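Local coordinates for general Secretion Pathway Protein (Vibrio vulnificus, PDB 4G54) that probably links the type II secretion system to the cell wall, forming a periplasmic part of the EpsAB fusion protein with a putative peptidoglycan-binding domain, at residues E36-W41 and S58-Q63; R47-C52 and L235-P240; R181-T186 and Q200-L205. All coordinates share one frame; numbering follows the deposited sequence. Where two conformers were deposited one is given.

Interaction 1: E36-W41 and S58-Q63; sequences ELYKLW and SIFQCQ
Tyr38 on helix 30-40 and Phe60 at the start of strand 60-66 have the closest pair of CA atoms across this contact, 9.5 Å apart, so the backbones stay well separated and ring side chains bridge the gap. Phe60 points toward the helix and serves both aromatic residues there. One face of its ring receives Tyr38 CE2, 3.8 Å from Phe60 CG; the two rings are tilted by 59°, an oblique pairing between stacked and perpendicular. The far edge of Phe60 enters over a face of the Trp41 indole in an edge-to-face contact, with Phe60 CE2 3.8 Å from Trp41 CG and the planes 79° apart. Trp41 reaches this position because its CG stands anti to the carbonyl carbon (chi1 -69°), turning the indole back toward the strand. Large flat side chains suit the place, since they span the distance and fill a buried interface with broad apolar surfaces. The one polar group at the end of Tyr38 is linked by water: a single molecule bridges the two segments, 2.8 Å from Tyr38 OH and 2.7 Å from Ser58 OG. Ser58 OG also accepts from the backbone N of Phe60 at 3.0 Å, forming an ST turn that shapes the chain just as it enters the strand. Trp209 adds a further edge-to-face partner for Trp41, while Leu129 touches Tyr38 and Pro131 touches Trp41, both from strand 125-131. The result is an aromatic cluster joining a helix to strand 60-66, at one edge of the antiparallel sheet in the peptidase C39-like domain.

Interaction 2: R47-C52 and L235-P240; sequences RIDTMC and LLRTYP
Asp49 and Arg237 face each other end-on across two loops, forming a bidentate salt bridge. Arg237 NH1 donates to Asp49 OD1 over 2.9 Å, and Arg237 NH2 donates to Asp49 OD2 over 2.9 Å with a nearly straight N-H...O angle of 175°. Each carboxylate oxygen uses its syn lone pair, and the two flat groups lie only 18° from coplanar, so the grip also fixes the rotation of both. Arginine suits this task because two parallel N-H bonds match the two oxygens of an aspartate. The tight side is the buried one. There Leu235 presses its CD1 methyl to within 3.4 Å of Asp49 CG, and its CB lies 3.7 Å above the plane of the Arg237 guanidinium, giving that face apolar cover. The carboxylate is further held by Thr46 N at OD2 and by the Thr57 hydroxyl at OD1, and Arg237 NH1 also bonds to Thr57 O. Such an array of donors would probably favour the ionised carboxylate in a buried setting. The looser side belongs to Arg237, an exposed residue whose chain runs extended from CG to NE and carries the guanidinium to the carboxylate. Around the contact, Leu235 packs on Tyr38 and Thr50 on Ala31 and Leu34, all from helix 30-40. Both loops leave the short parallel pair of strands 43-44 and 233-234, and just beyond it Leu236 shares backbone hydrogen bonding with Ile59, next to strand 60-66.

Interaction 3: R181-T186 and Q200-L205; sequences RWQAMT and QHMVSL
Met202, in the last turn of helix 193-202, reaches across to Trp182 and Gln183 at the end of helix 170-182, the closest CA atoms being those of Gln183 and Met202 at 10.7 Å. The apolar part of the contact is carried by the methionine methyl: Met202 CE sits 3.6 Å from Trp182 CH2, at the outer corner of the six-membered ring, in an oblique approach. The bend at the last torsion of Met202 (chi3 60°) turns this methyl toward the indole. A long, flexible thioether suits such a span, because it can adapt to a wide aromatic surface from a distant backbone.

The sulfur gives a second kind of interaction. Met202 SD lies 5.4 Å from the centroid of the Trp182 six-membered ring and 32° off its normal, an oblique Met-aromatic contact. The same sulfur also lies against the carboxamide end of Gln183, 3.7 Å from CD. That side chain, bent at chi2, lays its amide group over a face of Trp182 beside the Met202 sulfur.

Backbone bonding shapes 181-186. Ala184, with positive phi, is the C-prime residue of a Schellman motif: Ala184 N bonds to Arg181 O at 3.1 Å, with Met185 N bonding to a carbonyl further back in the helix, ending the helix right after Trp182, with Gln183 the first residue to leave helical geometry.

At this partly solvent-facing site, Trp182 also lies on Leu158 of helix 145-158, and the backbone O of Gln183 accepts from Arg198 of helix 193-202. Met185 touches the same helix through Arg194, Thr195 and Arg198, so the contact joins the ends of two helices beside a third.

Overall arrangement
From the N terminus, interaction 1 comes first, closing a short loop between helix 30-40 and strand 60-66. Within that loop lies 47-52, whose partner 235-240 comes near the C-terminal end of the modelled chain; interactions 1 and 2 therefore cross, and the Cys52-Cys62 disulfide together with a probable hydrogen bond from Ile59 N to Leu236 O joins them directly. Interaction 3 is a local closure between helices 170-182 and 193-202, nested inside the long loop of interaction 2 and in series after interaction 1, which it touches where Trp41 packs on Ser204. Interactions 1 and 2 tie the C39-like domain to the C-terminal tail, while interaction 3 joins two helices of the putative peptidoglycan-binding region.

Interaction 1: E36-W41 and S58-Q63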
loop_
_atom_site.group_PDB
_atom_site.type_symbol
_atom_site.label_atom_id
_atom_site.label_comp_id
_atom_site.label_asym_id
_atom_site.label_seq_id
_atom_site.Cartn_x
_atom_site.Cartn_y
_atom_site.Cartn_z
ATOM N N GLU A 36 5.914 4.836 -10.999
ATOM C CA GLU A 36 6.046 5.929 -10.061
ATOM C C GLU A 36 5.626 5.499 -8.632
ATOM O O GLU A 36 6.251 5.904 -7.641
ATOM C CB GLU A 36 5.183 7.122 -10.566
ATOM C CG GLU A 36 5.556 8.502 -9.891
ATOM C CD GLU A 36 6.919 9.018 -10.298
ATOM O OE1 GLU A 36 7.560 8.464 -11.267
ATOM O OE2 GLU A 36 7.306 10.039 -9.667
ATOM N N LEU A 37 4.504 4.780 -8.556
ATOM C CA LEU A 37 4.031 4.376 -7.211
ATOM C C LEU A 37 5.042 3.484 -6.520
ATOM O O LEU A 37 5.296 3.640 -5.321
ATOM C CB LEU A 37 2.644 3.717 -7.388
ATOM C CG LEU A 37 1.952 3.327 -6.088
ATOM C CD1 LEU A 37 1.771 4.571 -5.290
ATOM C CD2 LEU A 37 0.564 2.701 -6.437
ATOM N N TYR A 38 5.713 2.606 -7.274
ATOM C CA TYR A 38 6.754 1.793 -6.629
ATOM C C TYR A 38 7.921 2.668 -6.133
ATOM O O TYR A 38 8.535 2.346 -5.103
ATOM C CB TYR A 38 7.351 0.794 -7.597
ATOM C CG TYR A 38 6.618 -0.542 -7.668
ATOM C CD1 TYR A 38 5.812 -0.857 -8.738
ATOM C CD2 TYR A 38 6.725 -1.503 -6.617
ATOM C CE1 TYR A 38 5.186 -2.204 -8.810
ATOM C CE2 TYR A 38 6.089 -2.694 -6.642
ATOM C CZ TYR A 38 5.365 -3.067 -7.742
ATOM O OH TYR A 38 4.749 -4.294 -7.763
ATOM N N LYS A 39 8.221 3.761 -6.804
ATOM C CA LYS A 39 9.337 4.577 -6.307
ATOM C C LYS A 39 9.015 5.138 -4.884
ATOM O O LYS A 39 9.916 5.348 -4.061
ATOM C CB LYS A 39 9.552 5.761 -7.207
ATOM C CG LYS A 39 9.978 5.439 -8.583
ATOM C CD LYS A 39 10.345 6.779 -9.354
ATOM C CE LYS A 39 10.272 6.517 -10.828
ATOM N NZ LYS A 39 10.472 7.781 -11.602
ATOM N N LEU A 40 7.733 5.456 -4.604
ATOM C CA LEU A 40 7.329 5.942 -3.288
ATOM C C LEU A 40 7.594 4.928 -2.221
ATOM O O LEU A 40 7.850 5.303 -1.075
ATOM C CB LEU A 40 5.812 6.261 -3.258
ATOM C CG LEU A 40 5.388 7.670 -3.469
ATOM C CD1 LEU A 40 5.625 7.902 -4.857
ATOM C CD2 LEU A 40 3.894 7.877 -3.136
ATOM N N TRP A 41 7.558 3.641 -2.576
ATOM C CA TRP A 41 7.910 2.601 -1.634
ATOM C C TRP A 41 9.428 2.346 -1.585
ATOM O O TRP A 41 9.934 1.490 -0.808
ATOM C CB TRP A 41 7.148 1.312 -2.001
ATOM C CG TRP A 41 5.671 1.406 -1.768
ATOM C CD1 TRP A 41 4.750 1.744 -2.644
ATOM C CD2 TRP A 41 4.996 1.094 -0.546
ATOM N NE1 TRP A 41 3.477 1.691 -2.093
ATOM C CE2 TRP A 41 3.608 1.274 -0.778
ATOM C CE3 TRP A 41 5.442 0.660 0.708
ATOM C CZ2 TRP A 41 2.610 1.022 0.251
ATOM C CZ3 TRP A 41 4.480 0.418 1.713
ATOM C CH2 TRP A 41 3.116 0.637 1.473
ATOM N N SER A 58 6.824 -10.279 -6.947
ATOM C CA SER A 58 7.629 -9.861 -5.771
ATOM C C SER A 58 6.666 -10.004 -4.571
ATOM O O SER A 58 5.525 -10.508 -4.773
ATOM C CB SER A 58 8.056 -8.381 -5.898
ATOM O OG SER A 58 6.950 -7.497 -5.651
ATOM N N ILE A 59 7.082 -9.568 -3.376
ATOM C CA ILE A 59 6.158 -9.654 -2.224
ATOM C C ILE A 59 5.007 -8.646 -2.341
ATOM O O ILE A 59 4.051 -8.748 -1.615
ATOM C CB ILE A 59 6.848 -9.493 -0.883
ATOM C CG1 ILE A 59 7.508 -8.101 -0.818
ATOM C CG2 ILE A 59 7.920 -10.660 -0.820
ATOM C CD1 ILE A 59 7.710 -7.527 0.617
ATOM N N PHE A 60 5.055 -7.730 -3.314
ATOM C CA PHE A 60 3.980 -6.765 -3.441
ATOM C C PHE A 60 2.756 -7.359 -4.070
ATOM O O PHE A 60 2.839 -8.213 -5.024
ATOM C CB PHE A 60 4.406 -5.497 -4.216
ATOM C CG PHE A 60 5.063 -4.437 -3.395
ATOM C CD1 PHE A 60 6.327 -4.641 -2.919
ATOM C CD2 PHE A 60 4.387 -3.233 -3.075
ATOM C CE1 PHE A 60 6.957 -3.697 -2.121
ATOM C CE2 PHE A 60 5.013 -2.265 -2.333
ATOM C CZ PHE A 60 6.255 -2.473 -1.797
ATOM N N GLN A 61 1.584 -6.944 -3.598
ATOM C CA GLN A 61 0.288 -7.227 -4.255
ATOM C C GLN A 61 -0.075 -5.996 -5.064
ATOM O O GLN A 61 0.186 -4.864 -4.641
ATOM C CB GLN A 61 -0.790 -7.353 -3.185
ATOM C CG GLN A 61 -1.973 -8.186 -3.426
ATOM C CD GLN A 61 -1.613 -9.653 -3.565
ATOM O OE1 GLN A 61 -1.496 -10.471 -2.578
ATOM N NE2 GLN A 61 -1.517 -10.025 -4.783
ATOM N N CYS A 62 -0.735 -6.216 -6.207
ATOM C CA CYS A 62 -1.214 -5.125 -7.074
ATOM C C CYS A 62 -2.652 -5.470 -7.376
ATOM O O CYS A 62 -2.940 -6.622 -7.731
ATOM C CB CYS A 62 -0.381 -5.083 -8.364
ATOM S SG CYS A 62 -0.818 -3.527 -9.306
ATOM N N GLN A 63 -3.583 -4.522 -7.116
ATOM C CA GLN A 63 -5.020 -4.826 -7.341
ATOM C C GLN A 63 -5.706 -3.583 -7.892
ATOM O O GLN A 63 -5.520 -2.479 -7.322
ATOM C CB GLN A 63 -5.631 -5.260 -5.948
ATOM C CG GLN A 63 -7.025 -5.727 -5.892
ATOM C CD GLN A 63 -7.463 -5.924 -4.397
ATOM O OE1 GLN A 63 -7.405 -4.983 -3.625
ATOM N NE2 GLN A 63 -7.932 -7.119 -4.034
HETATM O O HOH W 1 6.005 -6.739 -8.059
#

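Interaction 2: R47-C52 and L235-P240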
loop_
_atom_site.group_PDB
_atom_site.type_symbol
_atom_site.label_atom_id
_atom_site.label_comp_id
_atom_site.label_asym_id
_atom_site.label_seq_id
_atom_site.Cartn_x
_atom_site.Cartn_y
_atom_site.Cartn_z
ATOM N N ARG A 47 9.503 -3.958 -15.963
ATOM C CA ARG A 47 8.330 -4.045 -16.813
ATOM C C ARG A 47 7.347 -5.163 -16.367
ATOM O O ARG A 47 6.102 -5.074 -16.628
ATOM C CB ARG A 47 8.760 -4.208 -18.265
ATOM C CG ARG A 47 7.929 -3.418 -19.194
ATOM C CD ARG A 47 8.078 -4.067 -20.596
ATOM N NE ARG A 47 8.899 -3.407 -21.619
ATOM C CZ ARG A 47 9.493 -2.212 -21.578
ATOM N NH1 ARG A 47 9.428 -1.421 -20.518
ATOM N NH2 ARG A 47 10.179 -1.821 -22.644
ATOM N N ILE A 48 7.875 -6.264 -15.818
ATOM C CA ILE A 48 6.977 -7.344 -15.348
ATOM C C ILE A 48 6.153 -6.880 -14.137
ATOM O O ILE A 48 4.890 -7.134 -14.065
ATOM C CB ILE A 48 7.780 -8.588 -15.073
ATOM C CG1 ILE A 48 8.295 -9.145 -16.379
ATOM C CG2 ILE A 48 6.960 -9.644 -14.450
ATOM C CD1 ILE A 48 7.159 -9.546 -17.331
ATOM N N ASP A 49 6.793 -6.111 -13.239
ATOM C CA ASP A 49 6.126 -5.683 -12.066
ATOM C C ASP A 49 5.016 -4.726 -12.375
ATOM O O ASP A 49 3.990 -4.683 -11.666
ATOM C CB ASP A 49 7.148 -4.962 -11.161
ATOM C CG ASP A 49 8.241 -5.905 -10.723
ATOM O OD1 ASP A 49 7.944 -6.976 -10.082
ATOM O OD2 ASP A 49 9.413 -5.587 -10.972
ATOM N N THR A 50 5.154 -3.912 -13.404
ATOM C CA THR A 50 4.103 -2.938 -13.607
ATOM C C THR A 50 2.949 -3.369 -14.507
ATOM O O THR A 50 2.103 -2.535 -14.879
ATOM C CB THR A 50 4.748 -1.621 -14.162
ATOM O OG1 THR A 50 5.448 -1.933 -15.378
ATOM C CG2 THR A 50 5.670 -1.038 -13.177
ATOM N N MET A 51 2.959 -4.647 -14.854
ATOM C CA MET A 51 1.780 -5.252 -15.538
ATOM C C MET A 51 0.527 -5.398 -14.620
ATOM O O MET A 51 -0.586 -5.514 -15.145
ATOM C CB MET A 51 2.123 -6.596 -16.151
ATOM C CG MET A 51 3.103 -6.545 -17.324
ATOM S SD MET A 51 3.626 -8.220 -17.720
ATOM C CE MET A 51 2.354 -8.791 -18.894
ATOM N N CYS A 52 0.729 -5.423 -13.296
ATOM C CA CYS A 52 -0.374 -5.626 -12.335
ATOM C C CYS A 52 -1.216 -6.847 -12.694
ATOM O O CYS A 52 -2.436 -6.787 -12.741
ATOM C CB CYS A 52 -1.258 -4.360 -12.328
ATOM S SG CYS A 52 -2.220 -4.225 -10.758
ATOM N N LEU A 235 13.262 -4.782 -5.942
ATOM C CA LEU A 235 12.224 -5.420 -5.165
ATOM C C LEU A 235 12.632 -6.710 -4.429
ATOM O O LEU A 235 13.528 -7.445 -4.882
ATOM C CB LEU A 235 10.995 -5.679 -6.110
ATOM C CG LEU A 235 10.134 -4.456 -6.480
ATOM C CD1 LEU A 235 9.235 -4.825 -7.664
ATOM C CD2 LEU A 235 9.261 -4.173 -5.214
ATOM N N LEU A 236 11.986 -6.981 -3.282
ATOM C CA LEU A 236 12.181 -8.218 -2.549
ATOM C C LEU A 236 11.362 -9.322 -3.200
ATOM O O LEU A 236 10.095 -9.166 -3.331
ATOM C CB LEU A 236 11.641 -8.021 -1.142
ATOM C CG LEU A 236 12.037 -8.999 -0.070
ATOM C CD1 LEU A 236 13.517 -9.399 -0.096
ATOM C CD2 LEU A 236 11.725 -8.059 1.151
ATOM N N ARG A 237 12.015 -10.397 -3.584
ATOM C CA ARG A 237 11.329 -11.468 -4.278
ATOM C C ARG A 237 11.451 -12.844 -3.617
ATOM O O ARG A 237 11.367 -13.833 -4.273
ATOM C CB ARG A 237 11.741 -11.484 -5.725
ATOM C CG ARG A 237 11.426 -10.186 -6.444
ATOM C CD ARG A 237 11.948 -10.220 -7.818
ATOM N NE ARG A 237 12.196 -8.925 -8.427
ATOM C CZ ARG A 237 11.212 -8.243 -9.037
ATOM N NH1 ARG A 237 9.977 -8.769 -9.135
ATOM N NH2 ARG A 237 11.444 -7.065 -9.571
ATOM N N THR A 238 11.615 -12.843 -2.293
ATOM C CA THR A 238 11.532 -14.079 -1.548
ATOM C C THR A 238 10.568 -13.731 -0.391
ATOM O O THR A 238 10.479 -12.541 0.026
ATOM C CB THR A 238 12.929 -14.540 -0.970
ATOM O OG1 THR A 238 13.366 -13.468 -0.167
ATOM C CG2 THR A 238 13.903 -14.766 -2.086
ATOM N N TYR A 239 9.856 -14.771 0.040
ATOM C CA TYR A 239 8.881 -14.686 1.166
ATOM C C TYR A 239 9.533 -15.304 2.408
ATOM O O TYR A 239 10.256 -16.306 2.268
ATOM C CB TYR A 239 7.671 -15.579 0.801
ATOM C CG TYR A 239 6.789 -15.016 -0.262
ATOM C CD1 TYR A 239 6.042 -13.846 -0.022
ATOM C CD2 TYR A 239 6.654 -15.677 -1.517
ATOM C CE1 TYR A 239 5.183 -13.301 -0.979
ATOM C CE2 TYR A 239 5.757 -15.116 -2.533
ATOM C CZ TYR A 239 5.040 -13.905 -2.238
ATOM O OH TYR A 239 4.208 -13.278 -3.198
ATOM N N PRO A 240 9.191 -14.845 3.614
ATOM C CA PRO A 240 9.732 -15.483 4.850
ATOM C C PRO A 240 9.066 -16.814 5.091
ATOM O O PRO A 240 7.808 -16.918 4.839
ATOM C CB PRO A 240 9.422 -14.496 5.961
ATOM C CG PRO A 240 8.287 -13.632 5.426
ATOM C CD PRO A 240 8.374 -13.647 3.886
#

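Interaction 3: R181-T186 and Q200-L205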
loop_
_atom_site.group_PDB
_atom_site.type_symbol
_atom_site.label_atom_id
_atom_site.label_comp_id
_atom_site.label_asym_id
_atom_site.label_seq_id
_atom_site.Cartn_x
_atom_site.Cartn_y
_atom_site.Cartn_z
ATOM N N ARG A 181 -10.521 -8.848 16.874
ATOM C CA ARG A 181 -11.688 -8.190 17.507
ATOM C C ARG A 181 -11.758 -6.700 17.136
ATOM O O ARG A 181 -12.844 -6.193 16.710
ATOM C CB ARG A 181 -11.558 -8.313 19.032
ATOM C CG ARG A 181 -12.637 -7.470 19.732
ATOM C CD ARG A 181 -13.003 -8.190 20.946
ATOM N NE ARG A 181 -14.367 -7.760 21.168
ATOM C CZ ARG A 181 -15.187 -8.275 22.042
ATOM N NH1 ARG A 181 -14.764 -9.286 22.788
ATOM N NH2 ARG A 181 -16.443 -7.778 22.133
ATOM N N TRP A 182 -10.592 -6.045 17.127
ATOM C CA TRP A 182 -10.566 -4.647 16.665
ATOM C C TRP A 182 -11.067 -4.458 15.258
ATOM O O TRP A 182 -11.916 -3.543 14.978
ATOM C CB TRP A 182 -9.144 -4.156 16.795
ATOM C CG TRP A 182 -8.894 -2.778 16.230
ATOM C CD1 TRP A 182 -9.717 -1.688 16.292
ATOM C CD2 TRP A 182 -7.715 -2.380 15.543
ATOM N NE1 TRP A 182 -9.065 -0.569 15.705
ATOM C CE2 TRP A 182 -7.831 -0.978 15.279
ATOM C CE3 TRP A 182 -6.524 -3.012 15.242
ATOM C CZ2 TRP A 182 -6.828 -0.258 14.566
ATOM C CZ3 TRP A 182 -5.542 -2.308 14.590
ATOM C CH2 TRP A 182 -5.696 -0.926 14.267
ATOM N N GLN A 183 -10.684 -5.413 14.385
ATOM C CA GLN A 183 -11.066 -5.338 12.945
ATOM C C GLN A 183 -12.422 -6.025 12.614
ATOM O O GLN A 183 -12.725 -6.227 11.427
ATOM C CB GLN A 183 -9.878 -5.962 12.168
ATOM C CG GLN A 183 -8.641 -5.031 12.232
ATOM C CD GLN A 183 -8.904 -3.672 11.634
ATOM O OE1 GLN A 183 -8.644 -2.642 12.352
ATOM N NE2 GLN A 183 -9.476 -3.561 10.461
ATOM N N ALA A 184 -13.167 -6.413 13.646
ATOM C CA ALA A 184 -14.535 -6.997 13.471
ATOM C C ALA A 184 -14.486 -8.246 12.636
ATOM O O ALA A 184 -15.314 -8.449 11.699
ATOM C CB ALA A 184 -15.441 -5.910 12.806
ATOM N N MET A 185 -13.546 -9.140 12.934
ATOM C CA MET A 185 -13.374 -10.395 12.218
ATOM C C MET A 185 -13.465 -11.516 13.284
ATOM O O MET A 185 -13.182 -11.289 14.473
ATOM C CB MET A 185 -11.943 -10.422 11.545
ATOM C CG MET A 185 -11.793 -9.229 10.537
ATOM S SD MET A 185 -10.237 -9.368 9.563
ATOM C CE MET A 185 -9.815 -10.483 10.350
ATOM N N THR A 186 -13.677 -12.779 12.882
ATOM C CA THR A 186 -13.797 -13.856 13.808
ATOM C C THR A 186 -12.514 -13.960 14.682
ATOM O O THR A 186 -11.419 -13.968 14.069
ATOM C CB THR A 186 -14.032 -15.124 13.059
ATOM O OG1 THR A 186 -15.344 -14.980 12.449
ATOM C CG2 THR A 186 -14.035 -16.407 13.998
ATOM N N GLN A 200 -1.899 -6.779 6.467
ATOM C CA GLN A 200 -0.822 -6.283 5.606
ATOM C C GLN A 200 -1.312 -5.189 4.665
ATOM O O GLN A 200 -0.505 -4.352 4.183
ATOM C CB GLN A 200 -0.276 -7.470 4.788
ATOM C CG GLN A 200 0.600 -8.299 5.762
ATOM C CD GLN A 200 0.917 -9.639 5.067
ATOM O OE1 GLN A 200 2.029 -9.827 4.603
ATOM N NE2 GLN A 200 -0.072 -10.529 4.921
ATOM N N HIS A 201 -2.634 -5.073 4.407
ATOM C CA HIS A 201 -3.066 -3.896 3.666
ATOM C C HIS A 201 -3.007 -2.659 4.573
ATOM O O HIS A 201 -2.779 -1.552 4.078
ATOM C CB HIS A 201 -4.477 -4.181 3.111
ATOM C CG HIS A 201 -4.996 -3.057 2.260
ATOM N ND1 HIS A 201 -4.761 -2.908 0.910
ATOM C CD2 HIS A 201 -5.732 -1.982 2.654
ATOM C CE1 HIS A 201 -5.339 -1.780 0.490
ATOM N NE2 HIS A 201 -5.906 -1.189 1.530
ATOM N N MET A 202 -3.143 -2.826 5.910
ATOM C CA MET A 202 -3.148 -1.633 6.801
ATOM C C MET A 202 -1.751 -1.147 7.120
ATOM O O MET A 202 -1.506 0.094 7.200
ATOM C CB MET A 202 -3.863 -2.056 8.118
ATOM C CG MET A 202 -5.384 -2.276 8.081
ATOM S SD MET A 202 -5.887 -2.827 9.752
ATOM C CE MET A 202 -5.331 -1.397 10.712
ATOM N N VAL A 203 -0.794 -2.090 7.327
ATOM C CA VAL A 203 0.551 -1.640 7.801
ATOM C C VAL A 203 1.631 -2.393 7.049
ATOM O O VAL A 203 1.420 -3.485 6.528
ATOM C CB VAL A 203 0.780 -1.863 9.366
ATOM C CG1 VAL A 203 -0.164 -0.953 10.222
ATOM C CG2 VAL A 203 0.611 -3.301 9.713
ATOM N N SER A 204 2.844 -1.794 7.026
ATOM C CA SER A 204 3.972 -2.446 6.377
ATOM C C SER A 204 5.175 -2.362 7.327
ATOM O O SER A 204 5.243 -1.449 8.174
ATOM C CB SER A 204 4.394 -1.645 5.126
ATOM O OG SER A 204 3.235 -1.297 4.314
ATOM N N LEU A 205 6.157 -3.211 7.051
ATOM C CA LEU A 205 7.431 -3.134 7.902
ATOM C C LEU A 205 8.192 -1.827 7.692
ATOM O O LEU A 205 8.836 -1.357 8.648
ATOM C CB LEU A 205 8.371 -4.285 7.563
ATOM C CG LEU A 205 7.839 -5.724 7.805
ATOM C CD1 LEU A 205 8.823 -6.809 7.298
ATOM C CD2 LEU A 205 7.486 -5.975 9.301
#